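Local coordinates for DNA repair protein RAD7 (Saccharomyces cerevisiae, PDB 5ZB2) that takes part in global genome nucleotide excision repair of non-transcribed DNA as a component of the GGR complex, and binds Elc1, at residues A[192-197]-A[219-224]; A[204-209]-A[234-239]; A[225-230]-A[251-256]; A[242-247]-A[270-275]. All coordinates share one frame; numbering follows the deposited sequence.

Contact 1 (A[192-197]-A[219-224]); sequences SISNYA and EEDVND
Val222 puts its CG2 methyl squarely over the Tyr196 ring, a CH-pi contact with CG2 3.6 Å from the ring centroid and 14° off the normal. That methyl stands anti to its own carbonyl carbon, and the Ile193 CG2 methyl lies against the opposite face, offset toward the rim, so the phenol is sandwiched between two branched side chains. Beside the ring the backbone also comes close, with Tyr196 CB 3.5 Å from Asp221 O. This is the dense half.

The other half is polar and wet. Asp221 turns its carboxylate to Ser194, where OD2 touches CB at 3.2 Å, yet no direct hydrogen bond joins the two segments. Water does the joining. One molecule lies 2.7 Å from Asp221 OD2 and also reaches Ile193 O; a second donates to Ser194 O and to Asp221 O, the latter at 2.9 Å, and accepts weakly from Ala197 N.

The contact ties together the loops that follow strands 184-188 and 210-214 in consecutive turns of the leucine-rich-repeat solenoid. Asp168 of helix 168-178 holds the backbone N of Ser194 and Asn195 on one flank, while Val222 packs on Ile227 of helix 224-234 and on Cys246 beyond strand 240-244.

Contact 2 (A[204-209]-A[234-239]); sequences VNDEFH and IGRTLR
The imidazole of His209 carries the guanidinium of Arg239 flat on one face, with group centres 3.9 Å apart and planes only 20° from parallel. Arg239 NH2 sits over the middle of the ring, whereas His209 CG comes under the rim of the guanidinium, a flat guanidinium-imidazole stack. The bend at chi3 (-56°) turns NE back from an extended course, and a bound glycerol, probably from crystallisation, accepts from that NE. Arg236 is met differently: Asp206 CB lies at its guanidinium edge, in plane, and Asp206 O takes a weak hydrogen bond from NH2 at 3.2 Å. The charge pairing of Asp206 OD1 with Arg236 NH2 is long, at 4.0 Å. The Phe208 ring meets Ile234 obliquely, CD1 lying 3.7 Å from CG2.

Between these groups the backbones are pinned. Arg239 N donates to His209 O at 2.7 Å, and His209 CA makes a CA-H...O contact with Thr237 O. Thr237 OG1 points at Phe208 O, but the modelled separation is too short for the details to be trusted.

Phe208, Ile234 and Leu238 are buried, while the Asp206-Arg236 pair is exposed. The two segments are the connections from helices 199-202 and 224-234 into strands 210-214 and 240-244. Phe208 also packs on Leu185 of strand 184-188, Leu238 on Leu231 of helix 224-234, and the Arg239 backbone pairs onward with Val270 of strand 270-272.

Contact 3 (A[225-230]-A[251-256]); sequences EIIINL and DSMIIN
Successive helices on the outer, convex side of the leucine-rich-repeat solenoid meet here, Ile228 of helix 224-234 packing against helix 251-261. The short axes run nearly parallel, 9.1 Å apart at closest approach and crossing at -19°. Ile228 is the main projection. Its CD1 methyl reaches Asn256 CB at 3.7 Å and lies equally near Ser252 O and OG, while the CG2 branch rests 3.5 Å from Asn256 O. One isoleucine thus spans a full turn of the opposite helix, with CG1 near Met253 CA.

Deeper in, Ile227 CG2 presses on Met253 CG at 3.4 Å. That methionine carbon stands anti to its backbone N (chi1 -175°), which carries it out toward the isoleucine; the bend at chi2 then leaves SD 4.0 Å from the same methyl. No hydrogen bond crosses between the helices, so van der Waals packing joins them, buried at Ile227 and Met253 and more exposed toward Asn256.

Each helix also touches other neighbours. Ile227 also packs on Val222 and Leu249 in the loops that precede the two helices, Asn229 and Leu230 lean on helix 199-202, and Ile254 and Ile255 carry the row on to helix 281-290.

Contact 4 (A[242-247]-A[270-275]); sequences VLNGCI and VLSLEE
Asn244 OD1 is gripped from Ser272 and Glu274 at once. Ser272 OG donates to it at 2.6 Å, in the carbonyl plane and on a lone pair, and the backbone N of Glu274 donates at 3.2 Å, tilted 31° from that plane. OG stands anti to the Ser272 backbone N (chi1 174°), which turns the hydroxyl to the amide. The other end of the amide is also held: ND2 donates to Glu214 OE1 and to a water that bonds weakly back to Ser272 OG. Cys246 takes the position held by cysteine or asparagine in leucine-rich repeats, while Asn244 makes a side-chain link to the next strand.

Backbone bonds flank it. Leu243 N donates to Ser272 O at 2.8 Å, and Gly245 N donates to Glu274 O at 2.9 Å. A second water links Leu243 O, Cys246 N and Glu274 O where the chains leave the strands.

Outward, the Glu274 carboxylate stacks near-parallel on the Asn244 amide while its OE1 forms a salt bridge with Arg302. Apolar packing is looser: Val242 CG2 lies 4.3 Å from Val270 CG1, and Leu243 CB faces Leu273 CD2. Ile247 CG2 touches Glu275 O at 3.4 Å.

Strands 240-244 and 270-272 run parallel, paired at Val242 and Ser272, with helix 251-261 between them in sequence. Strand 210-214 bonds to the other edge of 240-244, while Ser300, in strand 298-300, holds Glu274 OE2.

All four contacts join neighbouring turns of one leucine-rich-repeat solenoid, at different levels. Contacts 1 and 4 are buried. Contact 4 pairs parallel strands through direct hydrogen bonds, whereas contact 1, two turns earlier in the loops leaving the strands, relies on a ring-methyl contact and bridging waters; they meet where Val222 packs on Cys246. Contacts 2 and 3 are only partly buried. Helix 224-234 belongs to contact 3 and ends in contact 2, but contact 3 is van der Waals packing with no hydrogen bond across it while contact 2 mixes stacked, charged and backbone groups. Contact 4 is reached from contact 3 where Ile227 packs on Leu243, and from contact 2 by a probable Arg239-Val270 backbone hydrogen bond.

Contact 1 (A[192-197]-A[219-224])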
# COMPACT_ATOMS: atom_id res chain seq x y z
N SER A 192 -9.75 -29.47 -0.96
CA SER A 192 -11.05 -29.31 -1.60
C SER A 192 -11.06 -29.79 -3.05
O SER A 192 -12.09 -29.69 -3.71
CB SER A 192 -11.49 -27.84 -1.54
OG SER A 192 -11.71 -27.42 -0.21
N ILE A 193 -9.94 -30.29 -3.55
CA ILE A 193 -9.83 -30.71 -4.94
C ILE A 193 -10.21 -32.18 -5.04
O ILE A 193 -9.69 -33.02 -4.30
CB ILE A 193 -8.41 -30.46 -5.48
CG1 ILE A 193 -8.10 -28.96 -5.54
CG2 ILE A 193 -8.22 -31.10 -6.86
CD1 ILE A 193 -9.00 -28.14 -6.46
N SER A 194 -11.13 -32.49 -5.96
CA SER A 194 -11.48 -33.87 -6.26
C SER A 194 -11.58 -34.17 -7.75
O SER A 194 -11.56 -35.35 -8.11
CB SER A 194 -12.81 -34.24 -5.60
OG SER A 194 -13.88 -33.61 -6.27
N ASN A 195 -11.67 -33.17 -8.61
CA ASN A 195 -11.88 -33.38 -10.05
C ASN A 195 -10.57 -33.51 -10.82
O ASN A 195 -10.35 -32.85 -11.84
CB ASN A 195 -12.73 -32.24 -10.61
CG ASN A 195 -14.14 -32.23 -10.05
OD1 ASN A 195 -14.45 -32.97 -9.12
ND2 ASN A 195 -14.99 -31.39 -10.62
N TYR A 196 -9.69 -34.39 -10.34
CA TYR A 196 -8.46 -34.68 -11.07
C TYR A 196 -8.74 -35.28 -12.44
O TYR A 196 -7.88 -35.24 -13.32
CB TYR A 196 -7.57 -35.62 -10.26
CG TYR A 196 -7.10 -35.02 -8.95
CD1 TYR A 196 -5.96 -34.22 -8.90
CD2 TYR A 196 -7.78 -35.26 -7.77
CE1 TYR A 196 -5.52 -33.68 -7.70
CE2 TYR A 196 -7.35 -34.72 -6.57
CZ TYR A 196 -6.22 -33.93 -6.54
OH TYR A 196 -5.80 -33.40 -5.35
N ALA A 197 -9.95 -35.82 -12.64
CA ALA A 197 -10.31 -36.43 -13.91
C ALA A 197 -10.40 -35.42 -15.05
O ALA A 197 -10.42 -35.83 -16.21
CB ALA A 197 -11.65 -37.16 -13.76
N GLU A 219 -8.13 -40.28 -1.68
CA GLU A 219 -7.09 -40.89 -2.50
C GLU A 219 -7.66 -41.55 -3.75
O GLU A 219 -6.96 -41.64 -4.77
CB GLU A 219 -6.30 -41.90 -1.66
CG GLU A 219 -5.47 -41.28 -0.52
CD GLU A 219 -6.31 -40.74 0.62
OE1 GLU A 219 -5.87 -39.76 1.26
OE2 GLU A 219 -7.39 -41.30 0.88
N GLU A 220 -8.91 -42.01 -3.70
CA GLU A 220 -9.51 -42.63 -4.88
C GLU A 220 -9.76 -41.64 -6.01
O GLU A 220 -10.02 -42.07 -7.13
CB GLU A 220 -10.82 -43.34 -4.50
CG GLU A 220 -11.96 -42.44 -4.05
CD GLU A 220 -11.83 -41.98 -2.61
OE1 GLU A 220 -10.81 -42.30 -1.97
OE2 GLU A 220 -12.75 -41.29 -2.12
N ASP A 221 -9.68 -40.34 -5.74
CA ASP A 221 -9.85 -39.33 -6.78
C ASP A 221 -8.64 -39.24 -7.72
O ASP A 221 -8.74 -38.59 -8.77
CB ASP A 221 -10.11 -37.96 -6.15
CG ASP A 221 -11.44 -37.89 -5.42
OD1 ASP A 221 -12.34 -38.70 -5.74
OD2 ASP A 221 -11.59 -37.03 -4.53
N VAL A 222 -7.52 -39.86 -7.37
CA VAL A 222 -6.36 -39.97 -8.25
C VAL A 222 -6.14 -41.46 -8.49
O VAL A 222 -5.37 -42.11 -7.77
CB VAL A 222 -5.11 -39.31 -7.66
CG1 VAL A 222 -3.90 -39.53 -8.56
CG2 VAL A 222 -5.35 -37.82 -7.43
N ASN A 223 -6.82 -42.03 -9.48
CA ASN A 223 -6.81 -43.46 -9.72
C ASN A 223 -6.03 -43.79 -10.99
O ASN A 223 -5.65 -42.91 -11.76
CB ASN A 223 -8.24 -44.02 -9.79
CG ASN A 223 -9.08 -43.33 -10.85
OD1 ASN A 223 -8.58 -42.90 -11.89
ND2 ASN A 223 -10.37 -43.23 -10.59
N ASP A 224 -5.80 -45.09 -11.18
CA ASP A 224 -5.03 -45.56 -12.33
C ASP A 224 -5.59 -45.01 -13.63
O ASP A 224 -4.84 -44.52 -14.48
CB ASP A 224 -5.02 -47.09 -12.37
CG ASP A 224 -4.31 -47.70 -11.18
OD1 ASP A 224 -3.20 -47.22 -10.85
OD2 ASP A 224 -4.85 -48.65 -10.59
O HOH W 1 -9.81 -35.63 -3.11
O HOH W 2 -11.04 -37.50 -10.08

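Contact 2 (A[204-209]-A[234-239])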
# COMPACT_ATOMS: atom_id res chain seq x y z
N VAL A 204 -3.48 -30.20 -23.07
CA VAL A 204 -3.27 -30.66 -24.44
C VAL A 204 -2.03 -30.06 -25.08
O VAL A 204 -1.69 -30.43 -26.21
CB VAL A 204 -4.50 -30.38 -25.31
CG1 VAL A 204 -5.73 -31.09 -24.73
CG2 VAL A 204 -4.75 -28.89 -25.45
N ASN A 205 -1.33 -29.15 -24.40
CA ASN A 205 -0.14 -28.55 -24.99
C ASN A 205 0.87 -29.63 -25.35
O ASN A 205 1.27 -30.43 -24.50
CB ASN A 205 0.48 -27.54 -24.04
CG ASN A 205 1.47 -26.61 -24.73
OD1 ASN A 205 2.60 -27.00 -25.02
ND2 ASN A 205 1.04 -25.38 -24.98
N ASP A 206 1.30 -29.64 -26.61
CA ASP A 206 2.21 -30.66 -27.11
C ASP A 206 3.62 -30.55 -26.53
O ASP A 206 4.47 -31.37 -26.88
CB ASP A 206 2.28 -30.58 -28.64
CG ASP A 206 0.94 -30.85 -29.30
OD1 ASP A 206 0.23 -31.77 -28.85
OD2 ASP A 206 0.59 -30.13 -30.26
N GLU A 207 3.88 -29.58 -25.65
CA GLU A 207 5.19 -29.44 -25.01
C GLU A 207 5.12 -29.64 -23.49
O GLU A 207 6.07 -29.29 -22.79
CB GLU A 207 5.79 -28.07 -25.32
CG GLU A 207 6.17 -27.88 -26.78
CD GLU A 207 6.55 -26.44 -27.09
OE1 GLU A 207 5.90 -25.52 -26.54
OE2 GLU A 207 7.51 -26.24 -27.86
N PHE A 208 4.02 -30.20 -22.98
CA PHE A 208 3.86 -30.36 -21.54
C PHE A 208 5.00 -31.21 -20.99
O PHE A 208 5.33 -32.26 -21.54
CB PHE A 208 2.51 -31.01 -21.22
CG PHE A 208 2.10 -30.85 -19.79
CD1 PHE A 208 2.55 -31.74 -18.82
CD2 PHE A 208 1.27 -29.81 -19.40
CE1 PHE A 208 2.17 -31.58 -17.49
CE2 PHE A 208 0.89 -29.65 -18.09
CZ PHE A 208 1.35 -30.54 -17.13
N HIS A 209 5.60 -30.75 -19.89
CA HIS A 209 6.80 -31.41 -19.38
C HIS A 209 6.85 -31.64 -17.87
O HIS A 209 7.72 -32.40 -17.44
CB HIS A 209 8.05 -30.63 -19.80
CG HIS A 209 8.06 -29.20 -19.36
ND1 HIS A 209 8.29 -28.82 -18.05
CD2 HIS A 209 7.88 -28.05 -20.05
CE1 HIS A 209 8.25 -27.50 -17.96
NE2 HIS A 209 8.00 -27.01 -19.16
N ILE A 234 0.57 -36.58 -22.22
CA ILE A 234 1.79 -35.82 -21.96
C ILE A 234 3.03 -36.69 -21.91
O ILE A 234 4.15 -36.15 -21.87
CB ILE A 234 1.68 -35.01 -20.65
CG1 ILE A 234 1.61 -35.95 -19.43
CG2 ILE A 234 0.45 -34.10 -20.69
CD1 ILE A 234 1.67 -35.23 -18.09
N GLY A 235 2.90 -38.02 -21.92
CA GLY A 235 4.05 -38.88 -21.69
C GLY A 235 5.21 -38.60 -22.62
O GLY A 235 6.38 -38.80 -22.25
N ARG A 236 4.92 -38.13 -23.84
CA ARG A 236 5.96 -37.99 -24.85
C ARG A 236 7.01 -36.95 -24.45
O ARG A 236 8.21 -37.17 -24.66
CB ARG A 236 5.32 -37.62 -26.19
CG ARG A 236 6.29 -37.33 -27.32
CD ARG A 236 5.53 -37.04 -28.61
NE ARG A 236 4.40 -36.14 -28.39
CZ ARG A 236 4.46 -34.82 -28.48
NH1 ARG A 236 5.59 -34.20 -28.80
NH2 ARG A 236 3.37 -34.10 -28.25
N THR A 237 6.59 -35.82 -23.88
CA THR A 237 7.49 -34.72 -23.56
C THR A 237 7.71 -34.55 -22.06
O THR A 237 8.27 -33.54 -21.63
CB THR A 237 6.96 -33.41 -24.15
OG1 THR A 237 5.60 -33.23 -23.75
CG2 THR A 237 7.03 -33.44 -25.67
N LEU A 238 7.29 -35.53 -21.26
CA LEU A 238 7.33 -35.38 -19.81
C LEU A 238 8.77 -35.42 -19.30
O LEU A 238 9.49 -36.39 -19.53
CB LEU A 238 6.51 -36.50 -19.17
CG LEU A 238 6.11 -36.36 -17.70
CD1 LEU A 238 5.37 -35.05 -17.45
CD2 LEU A 238 5.23 -37.54 -17.32
N ARG A 239 9.19 -34.35 -18.61
CA ARG A 239 10.50 -34.30 -17.98
C ARG A 239 10.44 -34.36 -16.46
O ARG A 239 11.47 -34.62 -15.82
CB ARG A 239 11.25 -33.02 -18.40
CG ARG A 239 11.37 -32.85 -19.91
CD ARG A 239 12.40 -31.78 -20.27
NE ARG A 239 12.12 -30.49 -19.64
CZ ARG A 239 11.50 -29.47 -20.22
NH1 ARG A 239 11.07 -29.56 -21.48
NH2 ARG A 239 11.30 -28.35 -19.55

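Contact 3 (A[225-230]-A[251-256])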
# COMPACT_ATOMS: atom_id res chain seq x y z
N GLU A 225 -6.91 -45.08 -13.80
CA GLU A 225 -7.52 -44.68 -15.06
C GLU A 225 -7.18 -43.24 -15.41
O GLU A 225 -6.88 -42.93 -16.57
CB GLU A 225 -9.04 -44.87 -14.98
CG GLU A 225 -9.75 -44.81 -16.33
CD GLU A 225 -11.25 -45.02 -16.22
OE1 GLU A 225 -12.00 -44.28 -16.89
OE2 GLU A 225 -11.67 -45.92 -15.46
N ILE A 226 -7.22 -42.34 -14.43
CA ILE A 226 -6.94 -40.93 -14.69
C ILE A 226 -5.48 -40.73 -15.09
O ILE A 226 -5.18 -39.98 -16.02
CB ILE A 226 -7.32 -40.07 -13.47
CG1 ILE A 226 -8.84 -40.10 -13.27
CG2 ILE A 226 -6.83 -38.64 -13.64
CD1 ILE A 226 -9.31 -39.46 -11.98
N ILE A 227 -4.56 -41.39 -14.38
CA ILE A 227 -3.14 -41.19 -14.66
C ILE A 227 -2.76 -41.81 -16.00
O ILE A 227 -1.90 -41.27 -16.71
CB ILE A 227 -2.29 -41.76 -13.51
CG1 ILE A 227 -2.62 -41.04 -12.20
CG2 ILE A 227 -0.80 -41.65 -13.84
CD1 ILE A 227 -2.43 -39.52 -12.23
N ILE A 228 -3.38 -42.93 -16.36
CA ILE A 228 -3.10 -43.54 -17.66
C ILE A 228 -3.54 -42.60 -18.78
O ILE A 228 -2.78 -42.31 -19.70
CB ILE A 228 -3.79 -44.91 -17.77
CG1 ILE A 228 -3.13 -45.89 -16.80
CG2 ILE A 228 -3.71 -45.45 -19.20
CD1 ILE A 228 -3.92 -47.16 -16.57
N ASN A 229 -4.79 -42.12 -18.71
CA ASN A 229 -5.27 -41.19 -19.73
C ASN A 229 -4.40 -39.95 -19.80
O ASN A 229 -4.11 -39.45 -20.89
CB ASN A 229 -6.73 -40.82 -19.44
CG ASN A 229 -7.68 -41.99 -19.63
OD1 ASN A 229 -7.31 -43.00 -20.23
ND2 ASN A 229 -8.90 -41.86 -19.12
N LEU A 230 -3.96 -39.45 -18.65
CA LEU A 230 -3.08 -38.28 -18.65
C LEU A 230 -1.74 -38.60 -19.31
O LEU A 230 -1.23 -37.81 -20.10
CB LEU A 230 -2.88 -37.79 -17.22
CG LEU A 230 -2.28 -36.40 -17.02
CD1 LEU A 230 -3.12 -35.33 -17.70
CD2 LEU A 230 -2.17 -36.12 -15.53
N ASP A 251 0.04 -51.24 -9.96
CA ASP A 251 0.88 -51.61 -11.09
C ASP A 251 0.20 -51.29 -12.42
O ASP A 251 0.89 -51.11 -13.43
CB ASP A 251 1.22 -53.11 -11.02
CG ASP A 251 2.29 -53.42 -9.99
OD1 ASP A 251 2.89 -52.47 -9.43
OD2 ASP A 251 2.54 -54.62 -9.75
N SER A 252 -1.13 -51.23 -12.43
CA SER A 252 -1.85 -50.90 -13.66
C SER A 252 -1.35 -49.58 -14.24
O SER A 252 -1.12 -49.46 -15.45
CB SER A 252 -3.35 -50.83 -13.39
OG SER A 252 -4.04 -50.36 -14.53
N MET A 253 -1.16 -48.57 -13.39
CA MET A 253 -0.60 -47.31 -13.84
C MET A 253 0.79 -47.52 -14.44
O MET A 253 1.17 -46.86 -15.41
CB MET A 253 -0.54 -46.31 -12.69
CG MET A 253 -0.08 -44.92 -13.08
SD MET A 253 1.71 -44.69 -13.05
CE MET A 253 2.03 -44.64 -11.28
N ILE A 254 1.55 -48.45 -13.87
CA ILE A 254 2.91 -48.70 -14.34
C ILE A 254 2.89 -49.44 -15.67
O ILE A 254 3.62 -49.09 -16.61
CB ILE A 254 3.72 -49.49 -13.29
CG1 ILE A 254 3.71 -48.77 -11.93
CG2 ILE A 254 5.14 -49.74 -13.78
CD1 ILE A 254 4.41 -47.43 -11.92
N ILE A 255 2.06 -50.48 -15.77
CA ILE A 255 2.05 -51.33 -16.95
C ILE A 255 1.31 -50.65 -18.10
O ILE A 255 1.80 -50.61 -19.23
CB ILE A 255 1.43 -52.70 -16.61
CG1 ILE A 255 2.20 -53.37 -15.47
CG2 ILE A 255 1.40 -53.60 -17.84
CD1 ILE A 255 3.68 -53.57 -15.73
N ASN A 256 0.12 -50.11 -17.82
CA ASN A 256 -0.73 -49.56 -18.86
C ASN A 256 -0.53 -48.07 -19.09
O ASN A 256 -1.06 -47.54 -20.07
CB ASN A 256 -2.20 -49.83 -18.51
CG ASN A 256 -2.47 -51.30 -18.26
OD1 ASN A 256 -2.93 -51.69 -17.19
ND2 ASN A 256 -2.19 -52.13 -19.26

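Contact 4 (A[242-247]-A[270-275])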
# COMPACT_ATOMS: atom_id res chain seq x y z
N VAL A 242 5.80 -36.25 -10.65
CA VAL A 242 5.77 -36.34 -9.19
C VAL A 242 4.37 -36.74 -8.77
O VAL A 242 3.41 -35.98 -8.97
CB VAL A 242 6.19 -35.02 -8.52
CG1 VAL A 242 5.98 -35.07 -7.00
CG2 VAL A 242 7.65 -34.70 -8.84
N LEU A 243 4.24 -37.94 -8.18
CA LEU A 243 2.97 -38.44 -7.67
C LEU A 243 3.24 -38.99 -6.26
O LEU A 243 3.61 -40.15 -6.11
CB LEU A 243 2.38 -39.52 -8.58
CG LEU A 243 2.10 -39.12 -10.03
CD1 LEU A 243 1.77 -40.36 -10.86
CD2 LEU A 243 0.96 -38.11 -10.09
N ASN A 244 3.04 -38.15 -5.25
CA ASN A 244 3.30 -38.51 -3.87
C ASN A 244 2.00 -38.63 -3.09
O ASN A 244 1.10 -37.79 -3.23
CB ASN A 244 4.21 -37.48 -3.19
CG ASN A 244 5.52 -37.27 -3.93
OD1 ASN A 244 5.99 -38.15 -4.65
ND2 ASN A 244 6.12 -36.10 -3.76
N GLY A 245 1.89 -39.68 -2.28
CA GLY A 245 0.70 -39.89 -1.48
C GLY A 245 -0.51 -40.37 -2.24
O GLY A 245 -1.60 -40.43 -1.66
N CYS A 246 -0.37 -40.71 -3.52
CA CYS A 246 -1.49 -41.21 -4.32
C CYS A 246 -1.58 -42.72 -4.15
O CYS A 246 -1.32 -43.52 -5.05
CB CYS A 246 -1.30 -40.82 -5.79
SG CYS A 246 -1.18 -39.04 -6.10
N ILE A 247 -1.95 -43.10 -2.93
CA ILE A 247 -2.00 -44.47 -2.50
C ILE A 247 -2.93 -45.40 -3.23
O ILE A 247 -2.84 -46.58 -3.11
CB ILE A 247 -2.21 -44.57 -0.97
CG1 ILE A 247 -3.64 -44.27 -0.57
CG2 ILE A 247 -1.26 -43.64 -0.26
CD1 ILE A 247 -4.01 -44.71 0.81
N VAL A 270 13.24 -35.78 -13.45
CA VAL A 270 12.78 -35.88 -12.07
C VAL A 270 11.64 -36.87 -12.01
O VAL A 270 10.68 -36.77 -12.79
CB VAL A 270 12.34 -34.51 -11.51
CG1 VAL A 270 11.80 -34.66 -10.09
CG2 VAL A 270 13.49 -33.52 -11.56
N LEU A 271 11.72 -37.83 -11.09
CA LEU A 271 10.69 -38.85 -10.94
C LEU A 271 10.49 -39.13 -9.46
O LEU A 271 11.45 -39.47 -8.76
CB LEU A 271 11.07 -40.14 -11.68
CG LEU A 271 10.06 -41.28 -11.50
CD1 LEU A 271 8.75 -40.94 -12.20
CD2 LEU A 271 10.62 -42.60 -12.01
N SER A 272 9.25 -39.01 -8.98
CA SER A 272 8.95 -39.27 -7.58
C SER A 272 7.60 -39.98 -7.47
O SER A 272 6.60 -39.50 -8.00
CB SER A 272 8.92 -37.96 -6.78
OG SER A 272 8.48 -38.19 -5.45
N LEU A 273 7.59 -41.09 -6.74
CA LEU A 273 6.38 -41.90 -6.56
C LEU A 273 6.24 -42.30 -5.09
O LEU A 273 6.10 -43.47 -4.74
CB LEU A 273 6.43 -43.14 -7.45
CG LEU A 273 6.63 -42.93 -8.95
CD1 LEU A 273 6.78 -44.27 -9.65
CD2 LEU A 273 5.47 -42.15 -9.54
N GLU A 274 6.25 -41.32 -4.20
CA GLU A 274 6.34 -41.59 -2.78
C GLU A 274 5.01 -42.12 -2.22
O GLU A 274 3.93 -41.71 -2.65
CB GLU A 274 6.77 -40.33 -2.04
CG GLU A 274 8.10 -39.77 -2.52
CD GLU A 274 8.58 -38.58 -1.71
OE1 GLU A 274 7.83 -38.14 -0.81
OE2 GLU A 274 9.69 -38.10 -1.96
N GLU A 275 5.12 -43.05 -1.27
CA GLU A 275 4.00 -43.59 -0.50
C GLU A 275 3.06 -44.47 -1.32
O GLU A 275 1.90 -44.66 -0.95
CB GLU A 275 3.19 -42.47 0.17
CG GLU A 275 3.90 -41.83 1.36
CD GLU A 275 3.05 -40.79 2.07
OE1 GLU A 275 1.83 -40.73 1.81
OE2 GLU A 275 3.61 -40.02 2.87
O HOH W 3 2.00 -41.87 -4.86
O HOH W 4 9.15 -35.16 -4.17